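Local atomic coordinates of response regulator receiver domain protein (CheY-like) (Methylobacillus flagellatus KT, PDB entry 3I42), a protein that probably serves as a phosphate-accepting receiver domain in bacterial two-component signalling, although its cellular role has not been established. Residues Q5-E10 with T37-A42; T18-L23 with A30-S35; A50-L55 with P114-I119; F101-P106 with A110-I115. One frame throughout, in Å; residues are numbered along the deposited sequence.

From the N terminus, strand 4-9 opens interaction 1, which closes on helix 36-45. Interaction 2 is nested inside that loop. It folds helix 13-25 back on strand 28-33, the outermost strand of the sheet at one side. Interaction 3 begins after interaction 1 has closed. It takes the central strand 50-54 to the C-terminal helix 109-119. Interaction 4 joins edge strand 101-104 to the same helix, so it and interaction 3 end on overlapping residues. Interactions 2, 3 and 4 touch through Phe19, Leu23, Phe52, Leu103, Leu112 and Leu116. Interaction 1 lies about 18 Å, centre to centre, from interaction 4. Interaction 1 packs on one face of the parallel sheet, interactions 2, 3 and 4 on the other.

Interaction 1: Q5-E10 with T37-A42; sequences QALIVE and TDALHA
Leu7 and Val9 are the two bumps on strand 5-9, and Ala39 and Ala42 form the low surface of helix 37-42 that receives them. The small methyl groups let the branched side chains of the strand come up to the helix. Val9 sits over Ala39. Its CG2 branch touches Ala39 CB at 3.8 Å, and the two CA atoms are 6.7 Å apart. CG1 is turned anti to the backbone N of Val9 (chi1 -176°), which leaves CG2 as the branch that reaches the alanine. Leu7, two residues earlier on the same face of the strand, reaches further out. Its CG is also anti to the backbone N (chi1 176°), and its forked end is carried to the helix. There the fork spreads over two alanines one helical turn apart. Leu7 CD1 meets Ala42 CB at 4.0 Å, while Leu7 CD2 lies more loosely beside Ala39 CB at 4.4 Å. Ala39 is therefore touched by both strand residues. The contact is small, burying 132 Å² in all, and wholly apolar. Neighbouring side chains add to the packing: Leu65 of helix 62-71 rests on both Val9 and Ala39, Leu57 touches Val9, and Tyr48 touches Leu7. The axes of strand 5-9 and helix 37-42 run nearly antiparallel, at 163°, with a closest approach of 9.4 Å. This is the layering of a parallel alpha/beta sheet with a helix packed on its face, here in the CheY-like receiver fold with strand order 2-1-3-4-5.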
# COMPACT_ATOMS: atom_id res chain seq x y z
N GLN A 5 -17.67 -5.21 12.02
CA GLN A 5 -17.34 -4.52 13.26
C GLN A 5 -16.06 -3.69 13.11
O GLN A 5 -15.02 -4.21 12.70
CB GLN A 5 -17.14 -5.53 14.38
CG GLN A 5 -18.42 -5.93 15.11
CD GLN A 5 -18.08 -6.69 16.38
OE1 GLN A 5 -18.47 -6.29 17.49
NE2 GLN A 5 -17.32 -7.78 16.23
N ALA A 6 -16.12 -2.42 13.47
CA ALA A 6 -15.00 -1.53 13.23
C ALA A 6 -14.53 -0.94 14.55
O ALA A 6 -15.33 -0.72 15.45
CB ALA A 6 -15.40 -0.42 12.26
N LEU A 7 -13.22 -0.72 14.65
CA LEU A 7 -12.63 0.00 15.76
C LEU A 7 -12.03 1.28 15.21
O LEU A 7 -11.28 1.26 14.24
CB LEU A 7 -11.55 -0.84 16.47
CG LEU A 7 -10.78 -0.15 17.63
CD1 LEU A 7 -11.58 -0.10 18.91
CD2 LEU A 7 -9.43 -0.83 17.91
N ILE A 8 -12.40 2.38 15.84
CA ILE A 8 -11.86 3.66 15.48
C ILE A 8 -10.88 4.11 16.55
O ILE A 8 -11.21 4.11 17.74
CB ILE A 8 -12.99 4.70 15.38
CG1 ILE A 8 -13.95 4.33 14.28
CG2 ILE A 8 -12.43 6.10 15.17
CD1 ILE A 8 -15.38 4.95 14.56
N VAL A 9 -9.69 4.51 16.12
CA VAL A 9 -8.67 5.02 17.04
C VAL A 9 -8.39 6.49 16.76
O VAL A 9 -7.76 6.86 15.75
CB VAL A 9 -7.34 4.20 16.98
CG1 VAL A 9 -6.36 4.72 18.03
CG2 VAL A 9 -7.61 2.69 17.16
N GLU A 10 -8.83 7.32 17.69
CA GLU A 10 -8.91 8.74 17.43
C GLU A 10 -9.11 9.41 18.77
O GLU A 10 -10.01 9.00 19.53
CB GLU A 10 -10.11 9.01 16.48
CG GLU A 10 -10.64 10.44 16.50
CD GLU A 10 -9.58 11.47 16.19
OE1 GLU A 10 -8.88 11.33 15.16
OE2 GLU A 10 -9.43 12.45 16.98
N THR A 37 -2.74 2.76 23.62
CA THR A 37 -2.90 1.81 24.75
C THR A 37 -4.29 1.20 24.79
O THR A 37 -4.44 -0.02 24.95
CB THR A 37 -2.72 2.50 26.12
OG1 THR A 37 -1.86 3.61 25.96
CG2 THR A 37 -2.14 1.55 27.16
N ASP A 38 -5.31 2.05 24.65
CA ASP A 38 -6.68 1.57 24.71
C ASP A 38 -7.01 0.67 23.53
O ASP A 38 -7.71 -0.35 23.69
CB ASP A 38 -7.66 2.73 24.84
CG ASP A 38 -7.74 3.25 26.27
OD1 ASP A 38 -7.01 2.73 27.16
OD2 ASP A 38 -8.54 4.17 26.52
N ALA A 39 -6.45 1.01 22.36
CA ALA A 39 -6.57 0.18 21.16
C ALA A 39 -6.02 -1.24 21.36
O ALA A 39 -6.69 -2.23 21.03
CB ALA A 39 -5.90 0.84 19.96
N LEU A 40 -4.79 -1.32 21.86
CA LEU A 40 -4.21 -2.61 22.28
C LEU A 40 -5.10 -3.37 23.25
O LEU A 40 -5.38 -4.52 23.01
CB LEU A 40 -2.82 -2.41 22.90
CG LEU A 40 -1.79 -2.15 21.80
CD1 LEU A 40 -0.57 -1.40 22.35
CD2 LEU A 40 -1.36 -3.45 21.13
N HIS A 41 -5.58 -2.72 24.31
CA HIS A 41 -6.53 -3.40 25.21
C HIS A 41 -7.80 -3.83 24.51
O HIS A 41 -8.29 -4.93 24.77
CB HIS A 41 -6.86 -2.55 26.44
CG HIS A 41 -5.70 -2.36 27.36
ND1 HIS A 41 -5.21 -1.11 27.70
CD2 HIS A 41 -4.91 -3.25 28.01
CE1 HIS A 41 -4.18 -1.24 28.51
NE2 HIS A 41 -3.97 -2.53 28.71
N ALA A 42 -8.33 -2.98 23.62
CA ALA A 42 -9.56 -3.31 22.86
C ALA A 42 -9.36 -4.48 21.91
O ALA A 42 -10.21 -5.35 21.78
CB ALA A 42 -10.10 -2.08 22.10

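Interaction 2: T18-L23 with A30-S35; sequences TFKELL and ADYVMS
Lys20 runs over Ala30, passes the edge of Tyr32 with its CD and ends with CE and NZ near Ala30 O. Its CB bond points at strand 30-33, and CG stands anti to the backbone N (chi1 176°), which starts the chain across the strand. Lys20 CG meets Ala30 twice, at 3.7 Å from Ala30 O and 4.1 Å from Ala30 CB. CD comes next. Lys20 CD touches the edge of the Tyr32 ring near the ring plane, 4.1 Å from Tyr32 CD2, and the two side chains cross at about a right angle. Lys20 CE makes the closest approach, 3.3 Å from Ala30 O. The chain then bends at its last torsion (chi4 -70°). Lys20 NZ remains 3.7 Å from Ala30 O. Its ion pair with Glu24 is long and weak. Helix 13-25 and strand 28-33 are the last two elements of a beta-alpha-beta unit that begins with strand 4-9, and the axes of segments 18-23 and 30-33 run nearly antiparallel, at 164°. One turn further along the helix, Leu23 also packs on Ala30. Leu23 CD1 rests on Ala30 CB at 3.8 Å, so that methyl group is touched by both Lys20 and Leu23. On the neighbouring strand 4-9, Ile8 touches Lys20, Leu23 and Tyr32.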
# COMPACT_ATOMS: atom_id res chain seq x y z
N THR A 18 -18.53 11.33 15.19
CA THR A 18 -18.93 11.58 13.80
C THR A 18 -18.52 10.40 12.96
O THR A 18 -19.34 9.78 12.28
CB THR A 18 -18.27 12.88 13.28
OG1 THR A 18 -18.76 13.99 14.03
CG2 THR A 18 -18.58 13.13 11.80
N PHE A 19 -17.24 10.05 13.03
CA PHE A 19 -16.71 8.90 12.32
C PHE A 19 -17.57 7.68 12.60
O PHE A 19 -17.96 6.98 11.70
CB PHE A 19 -15.28 8.63 12.81
CG PHE A 19 -14.44 7.85 11.86
CD1 PHE A 19 -13.07 8.08 11.79
CD2 PHE A 19 -15.00 6.89 11.02
CE1 PHE A 19 -12.29 7.36 10.91
CE2 PHE A 19 -14.21 6.16 10.14
CZ PHE A 19 -12.88 6.40 10.07
N LYS A 20 -17.85 7.42 13.87
CA LYS A 20 -18.68 6.30 14.28
C LYS A 20 -20.12 6.36 13.68
O LYS A 20 -20.69 5.31 13.31
CB LYS A 20 -18.70 6.29 15.79
CG LYS A 20 -19.58 5.27 16.46
CD LYS A 20 -19.69 5.71 17.91
CE LYS A 20 -20.06 4.59 18.86
NZ LYS A 20 -21.47 4.15 18.68
N GLU A 21 -20.68 7.56 13.58
CA GLU A 21 -22.00 7.79 12.94
C GLU A 21 -21.97 7.40 11.47
O GLU A 21 -22.84 6.71 10.96
CB GLU A 21 -22.36 9.26 13.00
CG GLU A 21 -22.87 9.79 14.32
CD GLU A 21 -23.53 11.18 14.16
OE1 GLU A 21 -22.93 12.21 14.59
OE2 GLU A 21 -24.65 11.22 13.56
N LEU A 22 -20.93 7.85 10.77
CA LEU A 22 -20.81 7.53 9.37
C LEU A 22 -20.72 6.04 9.13
O LEU A 22 -21.41 5.53 8.23
CB LEU A 22 -19.59 8.22 8.77
CG LEU A 22 -19.45 9.75 8.76
CD1 LEU A 22 -18.12 10.14 8.11
CD2 LEU A 22 -20.64 10.46 8.09
N LEU A 23 -19.86 5.34 9.90
CA LEU A 23 -19.68 3.90 9.73
C LEU A 23 -21.02 3.21 9.96
O LEU A 23 -21.40 2.28 9.22
CB LEU A 23 -18.62 3.34 10.70
CG LEU A 23 -17.16 3.72 10.45
CD1 LEU A 23 -16.26 3.18 11.51
CD2 LEU A 23 -16.70 3.16 9.12
N ALA A 30 -19.53 0.02 15.35
CA ALA A 30 -18.24 0.68 15.54
C ALA A 30 -18.03 1.14 16.96
O ALA A 30 -18.92 1.76 17.52
CB ALA A 30 -18.12 1.87 14.59
N ASP A 31 -16.86 0.83 17.54
CA ASP A 31 -16.40 1.42 18.81
C ASP A 31 -15.26 2.36 18.51
O ASP A 31 -14.59 2.27 17.48
CB ASP A 31 -15.83 0.36 19.78
CG ASP A 31 -16.71 -0.87 19.90
OD1 ASP A 31 -17.93 -0.76 19.68
OD2 ASP A 31 -16.17 -1.96 20.23
N TYR A 32 -15.01 3.25 19.44
CA TYR A 32 -13.85 4.08 19.33
C TYR A 32 -13.07 4.05 20.64
O TYR A 32 -13.65 3.87 21.72
CB TYR A 32 -14.21 5.50 18.90
CG TYR A 32 -14.87 6.41 19.93
CD1 TYR A 32 -14.10 7.13 20.85
CD2 TYR A 32 -16.27 6.61 19.94
CE1 TYR A 32 -14.70 7.98 21.79
CE2 TYR A 32 -16.89 7.45 20.87
CZ TYR A 32 -16.09 8.14 21.79
OH TYR A 32 -16.66 8.99 22.71
N VAL A 33 -11.76 4.23 20.54
CA VAL A 33 -10.93 4.43 21.70
C VAL A 33 -10.08 5.63 21.38
O VAL A 33 -9.96 6.01 20.22
CB VAL A 33 -10.04 3.18 21.96
CG1 VAL A 33 -10.87 2.06 22.48
CG2 VAL A 33 -9.32 2.77 20.70
N MET A 34 -9.48 6.23 22.39
CA MET A 34 -8.82 7.53 22.19
C MET A 34 -7.28 7.50 22.35
O MET A 34 -6.63 8.55 22.37
CB MET A 34 -9.49 8.61 23.07
CG MET A 34 -10.92 9.02 22.60
SD MET A 34 -11.83 10.16 23.75
CE MET A 34 -12.39 9.00 24.98
N SER A 35 -6.69 6.31 22.42
CA SER A 35 -5.22 6.17 22.54
C SER A 35 -4.76 4.83 22.01
O SER A 35 -5.55 3.87 21.91
CB SER A 35 -4.76 6.31 24.01
OG SER A 35 -5.31 5.26 24.80

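Interaction 3: A50-L55 with P114-I119; sequences AVFIDL and PILQSI
Two separate apolar touches join strand 50-54 to helix 114-119. The tighter is between Ala50 CB and Ile119 CD1, at 3.5 Å, closer than usual for two carbons. Ile119 presents the end of its longer branch: with CG1 anti to the carbonyl carbon (chi1 -60°), that branch is turned toward the strand and its CD1 meets the alanine methyl. The second is an edge contact. Leu116 CD1 comes to the rim of the Phe52 ring, near its plane, 4.0 Å from CZ. The two side chains cross at about a right angle, so the leucine methyl meets the far end of the ring and not its face. Around this pair, the ring of Phe19 meets that of Phe52, and Leu23 touches Leu116. The hydrogen bonds stay within the helix. Pro114 O takes two from Ser118, one from the backbone N and one from OG, each at 3.0 Å, arriving from opposite faces of the carbonyl plane. At the far end of the strand is Asp54, predicted to be the phosphorylated residue. It forms a salt bridge with Lys105. A C-terminal helix packed on the sheet and reaching the central strand through Leu116 and Ile119, with the aspartate at that strand's C-terminal end, is the arrangement of CheY-like receiver domains.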
# COMPACT_ATOMS: atom_id res chain seq x y z
N ALA A 50 -12.34 -4.26 10.75
CA ALA A 50 -11.62 -3.08 10.25
C ALA A 50 -11.22 -2.19 11.41
O ALA A 50 -11.99 -1.97 12.33
CB ALA A 50 -12.48 -2.29 9.27
N VAL A 51 -9.99 -1.69 11.36
CA VAL A 51 -9.48 -0.82 12.40
C VAL A 51 -9.01 0.47 11.72
O VAL A 51 -8.17 0.42 10.82
CB VAL A 51 -8.32 -1.51 13.20
CG1 VAL A 51 -7.71 -0.57 14.25
CG2 VAL A 51 -8.80 -2.82 13.85
N PHE A 52 -9.55 1.61 12.15
CA PHE A 52 -9.20 2.91 11.55
C PHE A 52 -8.31 3.66 12.49
O PHE A 52 -8.71 3.93 13.62
CB PHE A 52 -10.43 3.78 11.23
CG PHE A 52 -11.37 3.12 10.26
CD1 PHE A 52 -11.32 3.44 8.91
CD2 PHE A 52 -12.32 2.20 10.71
CE1 PHE A 52 -12.16 2.84 8.01
CE2 PHE A 52 -13.18 1.58 9.83
CZ PHE A 52 -13.10 1.89 8.46
N ILE A 53 -7.09 3.95 12.03
CA ILE A 53 -6.08 4.54 12.92
C ILE A 53 -5.68 5.93 12.44
O ILE A 53 -5.12 6.07 11.35
CB ILE A 53 -4.82 3.64 13.03
CG1 ILE A 53 -5.16 2.30 13.68
CG2 ILE A 53 -3.74 4.31 13.88
CD1 ILE A 53 -4.21 1.19 13.29
N ASP A 54 -5.95 6.95 13.25
CA ASP A 54 -5.39 8.26 13.05
C ASP A 54 -3.88 8.17 13.13
O ASP A 54 -3.33 7.48 14.00
CB ASP A 54 -5.93 9.23 14.09
CG ASP A 54 -5.76 10.70 13.68
OD1 ASP A 54 -4.62 11.15 13.43
OD2 ASP A 54 -6.80 11.40 13.61
N LEU A 55 -3.18 8.85 12.24
CA LEU A 55 -1.74 8.69 12.21
C LEU A 55 -1.06 9.53 13.30
O LEU A 55 0.14 9.35 13.57
CB LEU A 55 -1.16 8.99 10.82
CG LEU A 55 -1.51 8.01 9.71
CD1 LEU A 55 -0.73 8.35 8.45
CD2 LEU A 55 -1.25 6.56 10.08
N PRO A 114 -16.13 2.61 -0.53
CA PRO A 114 -15.34 1.56 -1.22
C PRO A 114 -14.49 0.68 -0.29
O PRO A 114 -14.31 -0.51 -0.56
CB PRO A 114 -14.43 2.35 -2.17
CG PRO A 114 -14.47 3.76 -1.73
CD PRO A 114 -15.74 3.97 -0.96
N ILE A 115 -13.99 1.25 0.81
CA ILE A 115 -13.24 0.49 1.81
C ILE A 115 -14.13 -0.58 2.44
O ILE A 115 -13.75 -1.74 2.56
CB ILE A 115 -12.69 1.40 2.94
CG1 ILE A 115 -11.69 2.41 2.38
CG2 ILE A 115 -12.07 0.55 4.04
CD1 ILE A 115 -11.16 3.40 3.40
N LEU A 116 -15.34 -0.18 2.80
CA LEU A 116 -16.25 -1.06 3.51
C LEU A 116 -16.71 -2.13 2.54
O LEU A 116 -17.01 -3.25 2.95
CB LEU A 116 -17.40 -0.24 4.13
CG LEU A 116 -17.17 0.45 5.51
CD1 LEU A 116 -15.77 1.00 5.68
CD2 LEU A 116 -18.19 1.57 5.87
N GLN A 117 -16.69 -1.80 1.25
CA GLN A 117 -17.10 -2.73 0.20
C GLN A 117 -16.06 -3.82 -0.04
O GLN A 117 -16.42 -4.98 -0.23
CB GLN A 117 -17.38 -1.99 -1.11
CG GLN A 117 -18.48 -2.60 -1.95
CD GLN A 117 -18.73 -1.83 -3.23
OE1 GLN A 117 -19.42 -2.32 -4.14
NE2 GLN A 117 -18.18 -0.62 -3.33
N SER A 118 -14.77 -3.44 -0.02
CA SER A 118 -13.65 -4.39 -0.10
C SER A 118 -13.58 -5.35 1.09
O SER A 118 -13.39 -6.54 0.90
CB SER A 118 -12.33 -3.66 -0.22
OG SER A 118 -12.38 -2.74 -1.29
N ILE A 119 -13.73 -4.80 2.29
CA ILE A 119 -13.71 -5.58 3.54
C ILE A 119 -14.81 -6.64 3.58
O ILE A 119 -14.64 -7.69 4.19
CB ILE A 119 -13.83 -4.66 4.78
CG1 ILE A 119 -12.68 -3.66 4.83
CG2 ILE A 119 -13.87 -5.48 6.07
CD1 ILE A 119 -12.87 -2.51 5.81

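Interaction 4: F101-P106 with A110-I115; sequences FYLEKP and ASLEPI
The Phe101 ring turns a face to Ile115. CG2 of the isoleucine stands 3.9 Å above the ring plane, set off toward the rim, and makes a CH-pi contact 4.2 Å from the centroid and 21° off the ring normal. The two side chains slide past each other in opposite directions. Ile115 holds CG2 anti to its backbone N, while CG1, anti to the carbonyl carbon, passes Phe101 CB and carries CD1 to Leu103. Ile115 CD1 is then wedged against Leu103 CG and CD2, 3.6 Å from each, with the two chains oblique. Leu103 divides its fork. CD1 meets Leu112 CD2 at 3.8 Å, the chains crossing at about a right angle; the CB bond of Leu112 points away from the strand, and only its tip returns. CD2 of Leu103 also lies against Ser111, 3.8 Å from OG, which hydrogen-bonds to Asp108 O. The strand and helix axes are almost antiparallel, at 174°. Past the strand, a cis peptide bond joins Lys105 to Pro106. Strand 101-104 pairs with strand 79-84, while Leu103 also touches Phe52 of strand 50-54. Leu112 reaches helix 13-25 through Phe19, Leu22 and Leu23, and Tyr102, whose CB is directed away from helix 110-115, packs on Cys96 of the second subunit.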
# COMPACT_ATOMS: atom_id res chain seq x y z
N PHE A 101 -5.66 0.08 3.66
CA PHE A 101 -6.43 1.17 3.03
C PHE A 101 -6.01 2.48 3.65
O PHE A 101 -5.47 2.53 4.74
CB PHE A 101 -7.96 0.99 3.20
CG PHE A 101 -8.47 -0.37 2.78
CD1 PHE A 101 -8.81 -0.63 1.46
CD2 PHE A 101 -8.62 -1.39 3.70
CE1 PHE A 101 -9.26 -1.88 1.08
CE2 PHE A 101 -9.10 -2.66 3.33
CZ PHE A 101 -9.41 -2.90 2.03
N TYR A 102 -6.26 3.55 2.93
CA TYR A 102 -5.76 4.84 3.33
C TYR A 102 -6.89 5.84 3.10
O TYR A 102 -7.55 5.78 2.09
CB TYR A 102 -4.48 5.19 2.53
CG TYR A 102 -3.56 4.00 2.27
CD1 TYR A 102 -2.44 3.72 3.11
CD2 TYR A 102 -3.79 3.14 1.20
CE1 TYR A 102 -1.58 2.59 2.86
CE2 TYR A 102 -2.97 2.02 0.96
CZ TYR A 102 -1.87 1.76 1.79
OH TYR A 102 -1.10 0.66 1.50
N LEU A 103 -7.12 6.71 4.09
CA LEU A 103 -8.13 7.76 4.08
C LEU A 103 -7.46 9.09 4.34
O LEU A 103 -6.51 9.18 5.12
CB LEU A 103 -9.14 7.53 5.20
CG LEU A 103 -10.22 6.50 4.93
CD1 LEU A 103 -11.01 6.24 6.19
CD2 LEU A 103 -11.15 7.02 3.81
N GLU A 104 -7.93 10.13 3.69
CA GLU A 104 -7.41 11.47 3.97
C GLU A 104 -8.52 12.27 4.63
O GLU A 104 -9.66 12.23 4.17
CB GLU A 104 -6.99 12.10 2.65
CG GLU A 104 -5.99 13.21 2.75
CD GLU A 104 -5.72 13.82 1.39
OE1 GLU A 104 -5.58 13.06 0.41
OE2 GLU A 104 -5.65 15.06 1.31
N LYS A 105 -8.23 12.97 5.72
CA LYS A 105 -9.22 13.89 6.33
C LYS A 105 -9.53 15.09 5.42
O LYS A 105 -8.66 15.56 4.68
CB LYS A 105 -8.78 14.39 7.70
CG LYS A 105 -8.70 13.31 8.75
CD LYS A 105 -7.87 13.82 9.91
CE LYS A 105 -7.16 12.70 10.64
NZ LYS A 105 -6.25 13.24 11.69
N PRO A 106 -10.78 15.60 5.45
CA PRO A 106 -11.88 15.14 6.29
C PRO A 106 -12.55 13.87 5.72
O PRO A 106 -12.60 13.69 4.51
CB PRO A 106 -12.84 16.31 6.25
CG PRO A 106 -12.67 16.85 4.87
CD PRO A 106 -11.21 16.66 4.52
N ALA A 110 -18.48 8.88 1.17
CA ALA A 110 -18.08 8.52 -0.19
C ALA A 110 -16.70 7.87 -0.21
O ALA A 110 -16.41 7.00 -1.04
CB ALA A 110 -18.06 9.74 -1.10
N SER A 111 -15.83 8.35 0.66
CA SER A 111 -14.48 7.83 0.70
C SER A 111 -14.46 6.52 1.50
O SER A 111 -13.71 5.59 1.16
CB SER A 111 -13.53 8.90 1.26
OG SER A 111 -13.95 9.33 2.55
N LEU A 112 -15.34 6.42 2.50
CA LEU A 112 -15.51 5.20 3.30
C LEU A 112 -16.14 4.04 2.57
O LEU A 112 -15.71 2.90 2.72
CB LEU A 112 -16.34 5.46 4.57
CG LEU A 112 -15.64 6.03 5.79
CD1 LEU A 112 -16.70 6.31 6.85
CD2 LEU A 112 -14.59 5.04 6.30
N GLU A 113 -17.16 4.33 1.77
CA GLU A 113 -17.92 3.27 1.14
C GLU A 113 -17.07 2.21 0.35
O GLU A 113 -17.26 1.02 0.58
CB GLU A 113 -19.11 3.84 0.34
CG GLU A 113 -20.04 2.79 -0.25
CD GLU A 113 -19.60 2.35 -1.63
OE1 GLU A 113 -19.00 3.18 -2.35
OE2 GLU A 113 -19.86 1.18 -1.99
N PRO A 114 -16.13 2.61 -0.53
CA PRO A 114 -15.34 1.56 -1.22
C PRO A 114 -14.49 0.68 -0.29
O PRO A 114 -14.31 -0.51 -0.56
CB PRO A 114 -14.43 2.35 -2.17
CG PRO A 114 -14.47 3.76 -1.73
CD PRO A 114 -15.74 3.97 -0.96
N ILE A 115 -13.99 1.25 0.81
CA ILE A 115 -13.24 0.49 1.81
C ILE A 115 -14.13 -0.58 2.44
O ILE A 115 -13.75 -1.74 2.56
CB ILE A 115 -12.69 1.40 2.94
CG1 ILE A 115 -11.69 2.41 2.38
CG2 ILE A 115 -12.07 0.55 4.04
CD1 ILE A 115 -11.16 3.40 3.40